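Local atomic coordinates of uncharacterized GST-like proteinprotein (Pseudomonas syringae pv. tomato, PDB entry 3IC8), a protein that is of unknown function but carries N- and C-terminal glutathione S-transferase domains and may bind glutathione. Residues R72-Q75 with A81-P84. Numbering follows the deposited sequence.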
ATOM      1  N   ARG A  72     -20.572  -5.544 -23.462  1.00 25.01           N
ATOM      2  CA  ARG A  72     -21.617  -4.612 -23.137  1.00 25.41           C
ATOM      3  C   ARG A  72     -21.101  -3.485 -22.300  1.00 25.19           C
ATOM      4  O   ARG A  72     -21.501  -2.381 -22.468  1.00 25.57           O
ATOM      5  CB  ARG A  72     -22.764  -5.316 -22.448  1.00 25.77           C
ATOM      6  CG  ARG A  72     -23.903  -4.441 -22.110  1.00 27.19           C
ATOM      7  CD  ARG A  72     -24.293  -3.595 -23.280  1.00 29.00           C
ATOM      8  NE  ARG A  72     -25.378  -2.676 -22.998  1.00 27.84           N
ATOM      9  CZ  ARG A  72     -25.220  -1.411 -22.660  1.00 30.02           C
ATOM     10  NH1 ARG A  72     -24.031  -0.896 -22.545  1.00 30.81           N
ATOM     11  NH2 ARG A  72     -26.257  -0.656 -22.438  1.00 29.87           N
ATOM     12  N   LEU A  73     -20.206  -3.785 -21.387  1.00 24.98           N
ATOM     13  CA  LEU A  73     -19.571  -2.775 -20.577  1.00 24.84           C
ATOM     14  C   LEU A  73     -18.734  -1.820 -21.391  1.00 24.88           C
ATOM     15  O   LEU A  73     -18.727  -0.648 -21.159  1.00 24.30           O
ATOM     16  CB  LEU A  73     -18.703  -3.423 -19.521  1.00 24.25           C
ATOM     17  CG  LEU A  73     -19.421  -4.028 -18.329  1.00 25.45           C
ATOM     18  CD1 LEU A  73     -18.465  -4.553 -17.323  1.00 23.58           C
ATOM     19  CD2 LEU A  73     -20.408  -3.083 -17.705  1.00 23.48           C
ATOM     20  N   GLU A  74     -18.020  -2.371 -22.348  1.00 24.91           N
ATOM     21  CA  GLU A  74     -17.157  -1.641 -23.218  1.00 25.26           C
ATOM     22  C   GLU A  74     -17.968  -0.653 -24.012  1.00 25.80           C
ATOM     23  O   GLU A  74     -17.521   0.419 -24.289  1.00 26.17           O
ATOM     24  CB  GLU A  74     -16.404  -2.611 -24.124  1.00 24.50           C
ATOM     25  CG  GLU A  74     -15.357  -1.989 -24.968  1.00 24.84           C
ATOM     26  CD  GLU A  74     -13.974  -2.186 -24.434  1.00 26.89           C
ATOM     27  OE1 GLU A  74     -13.024  -2.216 -25.213  1.00 26.18           O
ATOM     28  OE2 GLU A  74     -13.832  -2.311 -23.230  1.00 24.05           O
ATOM     29  N   GLN A  75     -19.157  -1.052 -24.405  1.00 26.65           N
ATOM     30  CA  GLN A  75     -20.096  -0.164 -25.024  1.00 28.18           C
ATOM     31  C   GLN A  75     -20.576   0.939 -24.080  1.00 28.42           C
ATOM     32  O   GLN A  75     -20.643   2.082 -24.462  1.00 29.47           O
ATOM     33  CB  GLN A  75     -21.261  -0.963 -25.597  1.00 28.33           C
ATOM     34  CG  GLN A  75     -22.492  -0.179 -25.927  1.00 29.40           C
ATOM     35  CD  GLN A  75     -23.651  -1.052 -26.308  1.00 31.16           C
ATOM     36  OE1 GLN A  75     -24.791  -0.653 -26.215  1.00 30.37           O
ATOM     37  NE2 GLN A  75     -23.359  -2.252 -26.739  1.00 31.95           N
ATOM     38  N   ALA A  81     -10.220   0.526 -21.463  1.00 22.90           N
ATOM     39  CA  ALA A  81     -10.718  -0.516 -22.318  1.00 23.13           C
ATOM     40  C   ALA A  81     -10.316  -1.904 -21.932  1.00 23.16           C
ATOM     41  O   ALA A  81      -9.185  -2.179 -21.641  1.00 23.71           O
ATOM     42  CB  ALA A  81     -10.334  -0.256 -23.727  1.00 23.20           C
ATOM     43  N   PHE A  82     -11.299  -2.771 -21.948  1.00 22.52           N
ATOM     44  CA  PHE A  82     -11.106  -4.190 -21.878  1.00 22.45           C
ATOM     45  C   PHE A  82     -10.359  -4.700 -23.078  1.00 23.01           C
ATOM     46  O   PHE A  82      -9.579  -5.585 -22.956  1.00 23.27           O
ATOM     47  CB  PHE A  82     -12.429  -4.911 -21.775  1.00 22.48           C
ATOM     48  CG  PHE A  82     -13.014  -4.904 -20.421  1.00 21.20           C
ATOM     49  CD1 PHE A  82     -12.250  -5.124 -19.334  1.00 21.45           C
ATOM     50  CD2 PHE A  82     -14.327  -4.658 -20.242  1.00 20.09           C
ATOM     51  CE1 PHE A  82     -12.796  -5.113 -18.131  1.00 19.45           C
ATOM     52  CE2 PHE A  82     -14.847  -4.652 -19.037  1.00 18.21           C
ATOM     53  CZ  PHE A  82     -14.087  -4.870 -17.991  1.00 19.94           C
ATOM     54  N   TYR A  83     -10.589  -4.141 -24.249  1.00 23.78           N
ATOM     55  CA  TYR A  83      -9.868  -4.589 -25.421  1.00 23.70           C
ATOM     56  C   TYR A  83      -9.125  -3.509 -26.133  1.00 24.35           C
ATOM     57  O   TYR A  83      -9.638  -2.906 -27.020  1.00 24.98           O
ATOM     58  CB  TYR A  83     -10.834  -5.202 -26.403  1.00 23.52           C
ATOM     59  CG  TYR A  83     -11.692  -6.250 -25.823  1.00 23.57           C
ATOM     60  CD1 TYR A  83     -12.889  -5.933 -25.266  1.00 23.26           C
ATOM     61  CD2 TYR A  83     -11.309  -7.560 -25.833  1.00 23.79           C
ATOM     62  CE1 TYR A  83     -13.653  -6.855 -24.745  1.00 24.05           C
ATOM     63  CE2 TYR A  83     -12.090  -8.497 -25.310  1.00 25.21           C
ATOM     64  CZ  TYR A  83     -13.263  -8.135 -24.762  1.00 24.59           C
ATOM     65  OH  TYR A  83     -14.076  -9.053 -24.227  1.00 26.41           O
ATOM     66  N   PRO A  84      -7.885  -3.311 -25.780  1.00 25.20           N
ATOM     67  CA  PRO A  84      -7.089  -2.210 -26.281  1.00 25.89           C
ATOM     68  C   PRO A  84      -6.883  -2.240 -27.776  1.00 26.67           C
ATOM     69  O   PRO A  84      -6.671  -3.300 -28.313  1.00 27.43           O
ATOM     70  CB  PRO A  84      -5.761  -2.451 -25.602  1.00 25.96           C
ATOM     71  CG  PRO A  84      -6.036  -3.290 -24.545  1.00 25.50           C
ATOM     72  CD  PRO A  84      -7.099  -4.157 -24.908  1.00 25.12           C
TER
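Ala81, whose side chain is a single methyl, sets CB 3.6 Å from Glu74 OE1, so the carboxylate can come in close beside the backbone. That carboxylate, on helix 66-76, grips the next two peptide groups with one oxygen each. Phe82 N donates to the syn lone pair of Glu74 OE2 at 2.9 Å, in a bent bond. Glu74 reaches the loop because its CG stands anti to the backbone N (chi1 -173°) and the chain then bends at chi2. The Phe82 ring runs back past this side chain, its plane only 5° from that of the carboxylate. At the ring edge Phe82 CE2 meets Leu73 CD1 at 4.0 Å; both residues are buried and apolar, and Phe82 also packs against Phe24. Tyr83 N supplies the second bond, longer but straighter, to Glu74 OE1 at 3.3 Å, arriving on the syn side but tilted 29° from the carboxylate plane. An aromatic ring suits Tyr83, taking Glu74 OE1 at its edge and the Arg71 cation by cation-pi. In a GST-like fold this loop, between helices 66-76 and 88-110, probably links the thioredoxin-like and helical domains. Two N-H donors and a salt bridge from Lys25 to OE2 would favour an ionised Glu74.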